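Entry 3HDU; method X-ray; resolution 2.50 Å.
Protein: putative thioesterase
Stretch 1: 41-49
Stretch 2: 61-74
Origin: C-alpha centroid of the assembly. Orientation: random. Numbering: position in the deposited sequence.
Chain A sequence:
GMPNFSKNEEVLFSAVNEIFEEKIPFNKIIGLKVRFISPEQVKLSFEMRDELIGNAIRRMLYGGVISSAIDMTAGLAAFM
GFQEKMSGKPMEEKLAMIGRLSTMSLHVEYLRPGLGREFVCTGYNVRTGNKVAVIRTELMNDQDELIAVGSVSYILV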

# COMPACT_ATOMS: atom_id res chain seq x y z
N GLN A 41 -7.07 0.34 -23.35
CA GLN A 41 -6.31 1.60 -23.20
C GLN A 41 -7.06 2.85 -23.70
O GLN A 41 -7.74 2.79 -24.72
N VAL A 42 -6.94 3.95 -22.95
CA VAL A 42 -7.50 5.26 -23.33
C VAL A 42 -6.41 6.33 -23.17
O VAL A 42 -5.42 6.11 -22.47
N LYS A 43 -6.61 7.48 -23.80
CA LYS A 43 -5.64 8.59 -23.76
C LYS A 43 -6.37 9.94 -23.84
O LYS A 43 -7.06 10.21 -24.83
N LEU A 44 -6.22 10.75 -22.79
CA LEU A 44 -6.81 12.09 -22.72
C LEU A 44 -5.71 13.14 -22.67
O LEU A 44 -4.67 12.92 -22.04
N SER A 45 -5.92 14.27 -23.35
CA SER A 45 -5.01 15.42 -23.31
C SER A 45 -5.77 16.55 -22.63
O SER A 45 -6.97 16.73 -22.86
N PHE A 46 -5.06 17.29 -21.78
CA PHE A 46 -5.62 18.38 -21.00
C PHE A 46 -4.90 19.69 -21.30
O PHE A 46 -3.74 19.67 -21.71
N GLU A 47 -5.59 20.81 -21.08
CA GLU A 47 -5.03 22.15 -21.30
C GLU A 47 -5.44 23.10 -20.17
O GLU A 47 -6.63 23.33 -19.96
N MSE A 48 -4.45 23.66 -19.48
CA MSE A 48 -4.66 24.67 -18.44
C MSE A 48 -4.94 25.99 -19.16
O MSE A 48 -4.05 26.52 -19.81
N ARG A 49 -6.17 26.50 -19.07
CA ARG A 49 -6.52 27.78 -19.71
C ARG A 49 -5.96 28.96 -18.91
O ARG A 49 -5.56 29.96 -19.50
N LEU A 61 -2.14 23.76 -6.18
CA LEU A 61 -3.32 23.70 -7.08
C LEU A 61 -3.16 22.70 -8.24
O LEU A 61 -4.13 22.02 -8.60
N TYR A 62 -1.95 22.61 -8.79
CA TYR A 62 -1.63 21.61 -9.83
C TYR A 62 -1.74 20.16 -9.32
O TYR A 62 -2.04 19.26 -10.10
N GLY A 63 -1.51 19.93 -8.02
CA GLY A 63 -1.69 18.61 -7.41
C GLY A 63 -3.12 18.11 -7.56
O GLY A 63 -3.34 16.97 -7.98
N GLY A 64 -4.07 19.00 -7.25
CA GLY A 64 -5.51 18.72 -7.40
C GLY A 64 -5.93 18.52 -8.85
O GLY A 64 -6.75 17.63 -9.13
N VAL A 65 -5.38 19.34 -9.75
CA VAL A 65 -5.63 19.24 -11.20
C VAL A 65 -5.14 17.89 -11.74
O VAL A 65 -5.88 17.22 -12.46
N ILE A 66 -3.91 17.52 -11.38
CA ILE A 66 -3.30 16.23 -11.79
C ILE A 66 -4.11 15.02 -11.28
O ILE A 66 -4.31 14.06 -12.04
N SER A 67 -4.57 15.09 -10.02
CA SER A 67 -5.38 14.02 -9.43
C SER A 67 -6.74 13.88 -10.13
O SER A 67 -7.20 12.76 -10.33
N SER A 68 -7.35 15.01 -10.52
CA SER A 68 -8.62 15.00 -11.27
C SER A 68 -8.45 14.41 -12.67
O SER A 68 -9.26 13.58 -13.08
N ALA A 69 -7.40 14.84 -13.39
CA ALA A 69 -7.09 14.34 -14.74
C ALA A 69 -6.88 12.82 -14.76
O ALA A 69 -7.38 12.14 -15.66
N ILE A 70 -6.13 12.31 -13.78
CA ILE A 70 -5.88 10.86 -13.61
C ILE A 70 -7.20 10.11 -13.33
O ILE A 70 -7.46 9.07 -13.93
N ASP A 71 -8.02 10.68 -12.43
CA ASP A 71 -9.33 10.11 -12.08
C ASP A 71 -10.29 10.07 -13.27
O ASP A 71 -11.03 9.10 -13.43
N MSE A 72 -10.28 11.13 -14.09
CA MSE A 72 -11.11 11.21 -15.30
C MSE A 72 -10.65 10.22 -16.37
O MSE A 72 -11.49 9.57 -16.99
N THR A 73 -9.33 10.14 -16.59
CA THR A 73 -8.74 9.19 -17.54
C THR A 73 -9.07 7.76 -17.12
O THR A 73 -9.48 6.95 -17.97
N ALA A 74 -8.91 7.47 -15.83
CA ALA A 74 -9.24 6.15 -15.25
C ALA A 74 -10.73 5.81 -15.41
O ALA A 74 -11.08 4.67 -15.72

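The methyl of Ala69 sits squarely over one face of the Phe46 ring. Its CB lies 3.6 Å from the centroid of the Phe46 ring, 16° off the ring normal, a CH-pi contact. The ring also comes close to the helix backbone: CZ of Phe46 is 3.6 Å from CA of Ala69.

Stretch 1 is a strand over residues 41-48, and stretch 2 is helix. They run roughly antiparallel, at 145°, with axes 8.7 Å apart at closest approach. Alternate strand residues Val42, Leu44, Phe46 and Met48 point toward the helix. All four have chi1 in the m well. Lys43 and Ser45 point away.

At one end, Met48, a selenomethionine, is m at all three chi angles. This folds its tip onto Tyr62 (chi1 m), with CE of Met48 3.4 Å from CZ of Tyr62. SE of Met48 is 4.7 Å from the centroid of the Tyr62 ring, an oblique sulfur-aromatic type of contact. SE of Met48 also lies 3.9 Å from CG1 of Val65, whose chi1 is t. Tyr62 leaves its backbone sideways, but its end comes nearer the strand.

At the other end, Thr73 (chi1 m) touches three strand residues. OG1 of Thr73 is 3.5 Å from CD1 of Leu44 and 3.8 Å from CE1 of Phe46, at the ring edge. CG2 of Val42 packs 3.9 Å from CG2 of Thr73 and 3.4 Å from the backbone O of Thr73. Leu44 CD1 also lies 4.0 Å from Met72 C. Met72, another selenomethionine, starts toward the strand, but its end leads away.

No hydrogen bond joins the two stretches, so the contact rests on packing. The Thr73 hydroxyl is satisfied within the helix: OG1 of Thr73 donates to O of Ala69 at 2.8 Å.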

# COMPACT_ATOMS: atom_id res chain seq x y z
CB GLN A 41 -4.98 1.46 -23.96
CG GLN A 41 -4.02 2.67 -23.93
CD GLN A 41 -2.72 2.42 -24.68
OE1 GLN A 41 -2.38 1.28 -25.03
NE2 GLN A 41 -1.98 3.49 -24.93
CB VAL A 42 -8.75 5.66 -22.49
CG1 VAL A 42 -9.84 4.61 -22.63
CG2 VAL A 42 -8.39 5.88 -21.02
CB LYS A 43 -4.65 8.45 -24.92
CG LYS A 43 -3.48 9.44 -24.94
CD LYS A 43 -2.66 9.26 -26.20
CE LYS A 43 -1.60 10.33 -26.35
NZ LYS A 43 -0.97 10.31 -27.72
CB LEU A 44 -7.68 12.23 -21.47
CG LEU A 44 -8.93 11.34 -21.34
CD1 LEU A 44 -9.59 11.61 -20.02
CD2 LEU A 44 -9.91 11.58 -22.48
CB SER A 45 -4.54 15.82 -24.71
OG SER A 45 -5.62 16.17 -25.54
CB PHE A 46 -5.50 18.06 -19.52
CG PHE A 46 -6.25 16.83 -19.10
CD1 PHE A 46 -5.65 15.57 -19.16
CD2 PHE A 46 -7.57 16.92 -18.64
CE1 PHE A 46 -6.35 14.41 -18.78
CE2 PHE A 46 -8.28 15.77 -18.25
CZ PHE A 46 -7.67 14.52 -18.32
CB GLU A 47 -5.48 22.71 -22.65
CG GLU A 47 -4.82 24.05 -23.04
CD GLU A 47 -5.28 24.61 -24.37
OE1 GLU A 47 -5.84 23.86 -25.21
OE2 GLU A 47 -5.09 25.83 -24.59
CB MSE A 48 -3.40 24.87 -17.59
CG MSE A 48 -3.02 23.71 -16.72
SE MSE A 48 -4.13 23.64 -15.17
CE MSE A 48 -3.51 25.19 -14.21
CB ARG A 49 -8.03 27.90 -19.94
CG ARG A 49 -8.55 26.73 -20.74
CD ARG A 49 -9.91 26.98 -21.31
NE ARG A 49 -10.44 25.73 -21.87
CZ ARG A 49 -10.15 25.22 -23.07
NH1 ARG A 49 -9.25 25.77 -23.90
NH2 ARG A 49 -10.75 24.09 -23.43
CB LEU A 61 -3.66 25.09 -7.63
CG LEU A 61 -4.21 26.11 -6.62
CD1 LEU A 61 -4.21 27.51 -7.21
CD2 LEU A 61 -5.60 25.71 -6.16
CB TYR A 62 -0.24 21.86 -10.46
CG TYR A 62 -0.23 22.89 -11.59
CD1 TYR A 62 -0.64 24.21 -11.37
CD2 TYR A 62 0.22 22.55 -12.87
CE1 TYR A 62 -0.62 25.17 -12.41
CE2 TYR A 62 0.24 23.49 -13.92
CZ TYR A 62 -0.18 24.80 -13.68
OH TYR A 62 -0.15 25.71 -14.71
CB VAL A 65 -4.97 20.42 -11.99
CG1 VAL A 65 -5.03 20.19 -13.50
CG2 VAL A 65 -5.64 21.74 -11.64
CB ILE A 66 -1.82 16.13 -11.33
CG1 ILE A 66 -0.94 17.07 -12.15
CG2 ILE A 66 -1.26 14.69 -11.46
CD1 ILE A 66 0.45 17.26 -11.55
CB SER A 67 -5.57 14.21 -7.91
OG SER A 67 -6.31 15.38 -7.58
CB SER A 68 -9.21 16.40 -11.40
OG SER A 68 -9.60 16.88 -10.13
CB ALA A 69 -5.86 15.04 -15.31
CB ILE A 70 -4.80 10.58 -12.51
CG1 ILE A 70 -3.42 10.99 -13.03
CG2 ILE A 70 -4.77 9.11 -12.09
CD1 ILE A 70 -2.29 10.92 -12.01
CB ASP A 71 -9.97 10.91 -10.92
CG ASP A 71 -11.21 10.23 -10.35
OD1 ASP A 71 -11.23 8.99 -10.22
OD2 ASP A 71 -12.17 10.95 -10.00
CB MSE A 72 -11.11 12.63 -15.88
CG MSE A 72 -11.85 13.66 -15.03
SE MSE A 72 -13.76 13.33 -14.92
CE MSE A 72 -14.22 13.46 -16.79
CB THR A 73 -7.20 9.37 -17.66
OG1 THR A 73 -6.89 10.72 -18.05
CG2 THR A 73 -6.60 8.42 -18.69
CB ALA A 74 -8.83 6.09 -13.78